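Local coordinates for protein catechol 2,3-dioxygenase (Pseudomonas sp. KL28, PDB 3HPY) that probably catalyses the iron-dependent extradiol cleavage of catechol by oxygen, forming a 2-hydroxy-6-oxohexadienoate in the catabolism of aromatic hydrocarbons, at residues L17-G22 against G41-K46. Residues are numbered along the deposited sequence; the frame is centred on the assembly and turned at random.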
loop_
_atom_site.group_PDB
_atom_site.type_symbol
_atom_site.label_atom_id
_atom_site.label_comp_id
_atom_site.label_asym_id
_atom_site.label_seq_id
_atom_site.Cartn_x
_atom_site.Cartn_y
_atom_site.Cartn_z
ATOM N N LEU C 17 -31.824 -15.813 3.785
ATOM C CA LEU C 17 -32.744 -16.817 3.255
ATOM C C LEU C 17 -32.261 -18.239 3.561
ATOM O O LEU C 17 -33.067 -19.122 3.859
ATOM C CB LEU C 17 -32.884 -16.643 1.743
ATOM C CG LEU C 17 -33.132 -15.219 1.229
ATOM C CD1 LEU C 17 -33.050 -15.194 -0.293
ATOM C CD2 LEU C 17 -34.488 -14.730 1.703
ATOM N N ASN C 18 -30.951 -18.460 3.466
ATOM C CA ASN C 18 -30.372 -19.772 3.744
ATOM C C ASN C 18 -29.292 -19.636 4.807
ATOM O O ASN C 18 -28.191 -19.151 4.543
ATOM C CB ASN C 18 -29.766 -20.381 2.476
ATOM C CG ASN C 18 -29.349 -21.834 2.666
ATOM O OD1 ASN C 18 -28.592 -22.172 3.581
ATOM N ND2 ASN C 18 -29.841 -22.701 1.793
ATOM N N LEU C 19 -29.619 -20.078 6.013
ATOM C CA LEU C 19 -28.696 -19.998 7.135
ATOM C C LEU C 19 -27.364 -20.678 6.839
ATOM O O LEU C 19 -26.303 -20.088 7.051
ATOM C CB LEU C 19 -29.333 -20.630 8.371
ATOM C CG LEU C 19 -29.264 -19.824 9.668
ATOM C CD1 LEU C 19 -29.911 -20.622 10.790
ATOM C CD2 LEU C 19 -27.829 -19.502 10.006
ATOM N N GLU C 20 -27.419 -21.914 6.351
ATOM C CA GLU C 20 -26.202 -22.661 6.045
ATOM C C GLU C 20 -25.238 -21.922 5.144
ATOM O O GLU C 20 -24.052 -21.824 5.452
ATOM C CB GLU C 20 -26.532 -24.011 5.406
ATOM C CG GLU C 20 -26.700 -25.119 6.417
ATOM C CD GLU C 20 -27.805 -24.829 7.407
ATOM O OE1 GLU C 20 -27.665 -25.236 8.582
ATOM O OE2 GLU C 20 -28.817 -24.206 7.008
ATOM N N GLU C 21 -25.723 -21.404 4.025
ATOM C CA GLU C 21 -24.797 -20.713 3.162
ATOM C C GLU C 21 -24.445 -19.335 3.725
ATOM O O GLU C 21 -23.431 -18.748 3.351
ATOM C CB GLU C 21 -25.307 -20.690 1.702
ATOM C CG GLU C 21 -26.553 -19.901 1.372
ATOM C CD GLU C 21 -27.038 -20.166 -0.063
ATOM O OE1 GLU C 21 -26.201 -20.233 -0.989
ATOM O OE2 GLU C 21 -28.263 -20.298 -0.267
ATOM N N GLY C 22 -25.259 -18.846 4.660
ATOM C CA GLY C 22 -24.971 -17.574 5.297
ATOM C C GLY C 22 -23.831 -17.803 6.281
ATOM O O GLY C 22 -22.948 -16.959 6.436
ATOM N N GLY C 41 -31.876 -20.526 16.838
ATOM C CA GLY C 41 -31.309 -20.785 15.529
ATOM C C GLY C 41 -30.486 -19.625 15.003
ATOM O O GLY C 41 -30.198 -19.549 13.806
ATOM N N ARG C 42 -30.106 -18.712 15.887
ATOM C CA ARG C 42 -29.304 -17.571 15.470
ATOM C C ARG C 42 -27.837 -17.875 15.726
ATOM O O ARG C 42 -27.489 -18.455 16.754
ATOM C CB ARG C 42 -29.711 -16.329 16.253
ATOM C CG ARG C 42 -31.198 -16.109 16.306
ATOM C CD ARG C 42 -31.562 -15.540 17.653
ATOM N NE ARG C 42 -31.755 -14.096 17.629
ATOM C CZ ARG C 42 -31.875 -13.352 18.724
ATOM N NH1 ARG C 42 -31.811 -13.916 19.924
ATOM N NH2 ARG C 42 -32.096 -12.051 18.625
ATOM N N VAL C 43 -26.977 -17.494 14.789
ATOM C CA VAL C 43 -25.545 -17.728 14.944
ATOM C C VAL C 43 -24.832 -16.379 15.036
ATOM O O VAL C 43 -25.059 -15.486 14.215
ATOM C CB VAL C 43 -24.985 -18.575 13.777
ATOM C CG1 VAL C 43 -25.345 -17.950 12.469
ATOM C CG2 VAL C 43 -23.485 -18.716 13.906
ATOM N N TYR C 44 -23.988 -16.240 16.054
ATOM C CA TYR C 44 -23.271 -14.995 16.305
ATOM C C TYR C 44 -21.849 -14.971 15.746
ATOM O O TYR C 44 -21.123 -15.971 15.788
ATOM C CB TYR C 44 -23.217 -14.711 17.813
ATOM C CG TYR C 44 -24.559 -14.709 18.535
ATOM C CD1 TYR C 44 -25.315 -15.879 18.653
ATOM C CD2 TYR C 44 -25.053 -13.546 19.132
ATOM C CE1 TYR C 44 -26.522 -15.893 19.347
ATOM C CE2 TYR C 44 -26.266 -13.549 19.833
ATOM C CZ TYR C 44 -26.993 -14.726 19.936
ATOM O OH TYR C 44 -28.185 -14.737 20.625
ATOM N N PHE C 45 -21.464 -13.799 15.246
ATOM C CA PHE C 45 -20.142 -13.573 14.670
ATOM C C PHE C 45 -19.550 -12.283 15.216
ATOM O O PHE C 45 -20.266 -11.446 15.767
ATOM C CB PHE C 45 -20.222 -13.414 13.151
ATOM C CG PHE C 45 -20.685 -14.637 12.418
ATOM C CD1 PHE C 45 -22.029 -14.804 12.090
ATOM C CD2 PHE C 45 -19.765 -15.586 11.983
ATOM C CE1 PHE C 45 -22.445 -15.893 11.331
ATOM C CE2 PHE C 45 -20.172 -16.678 11.226
ATOM C CZ PHE C 45 -21.513 -16.831 10.898
ATOM N N LYS C 46 -18.241 -12.129 15.039
ATOM C CA LYS C 46 -17.519 -10.927 15.449
ATOM C C LYS C 46 -16.267 -10.795 14.575
ATOM O O LYS C 46 -15.830 -11.769 13.956
ATOM C CB LYS C 46 -17.102 -11.009 16.917
ATOM C CG LYS C 46 -15.947 -11.972 17.188
ATOM C CD LYS C 46 -15.563 -11.933 18.653
ATOM C CE LYS C 46 -14.681 -10.726 18.960
ATOM N NZ LYS C 46 -13.290 -10.965 18.449
#
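Asn-18 OD1 takes the backbone N-H of Glu-21 at 3.0 Å, an N-cap bond that starts the helix whose first residue, Leu-19, reaches across to Gly-41 and Val-43. The setting is the βαβββ motif of the vicinal oxygen chelate fold: strand 9-16 leads into helix 19-29, which lies against the sheet containing strands 33-37, 43-46 and 56-60. The cap is nearly straight at hydrogen (163°), but the donor stands 45° out of the amide's carbonyl plane. In this way a backbone N-H of the first helical turn, which has no helical carbonyl before it to use, is satisfied. At the same end, Gly-22 N bonds to Asn-18 O at 3.0 Å.

No hydrogen bond links 17-22 to 41-46, so the evidence for their association is packing alone, 132 Å² of buried surface with Leu-19 contributing most. Its two methyls divide the work. With chi2 at -178°, CD1 extends anti to CA and carries the side chain's far end to the turn, where it lies 3.2 Å from Gly-41 O, a close carbon-oxygen approach rather than a polar bond. The other branch, CD2, meets Val-43 CG1 at 3.8 Å as the two side chains run past each other in opposite directions. In Val-43 the contacting methyl, CG1, sits between its own backbone N and carbonyl carbon.

Ile-58 of strand 56-60 touches both Leu-19 and Val-43, extending the apolar layer over the neighbouring strand, and Ile-23 packs on Val-43 from the next helical turn. Gly-41 itself adopts a left-handed backbone conformation in the turn between strands 33-37 and 43-46. Farther along the interface the approach is looser: Phe-45 CZ lies 4.7 Å from Gly-22 O.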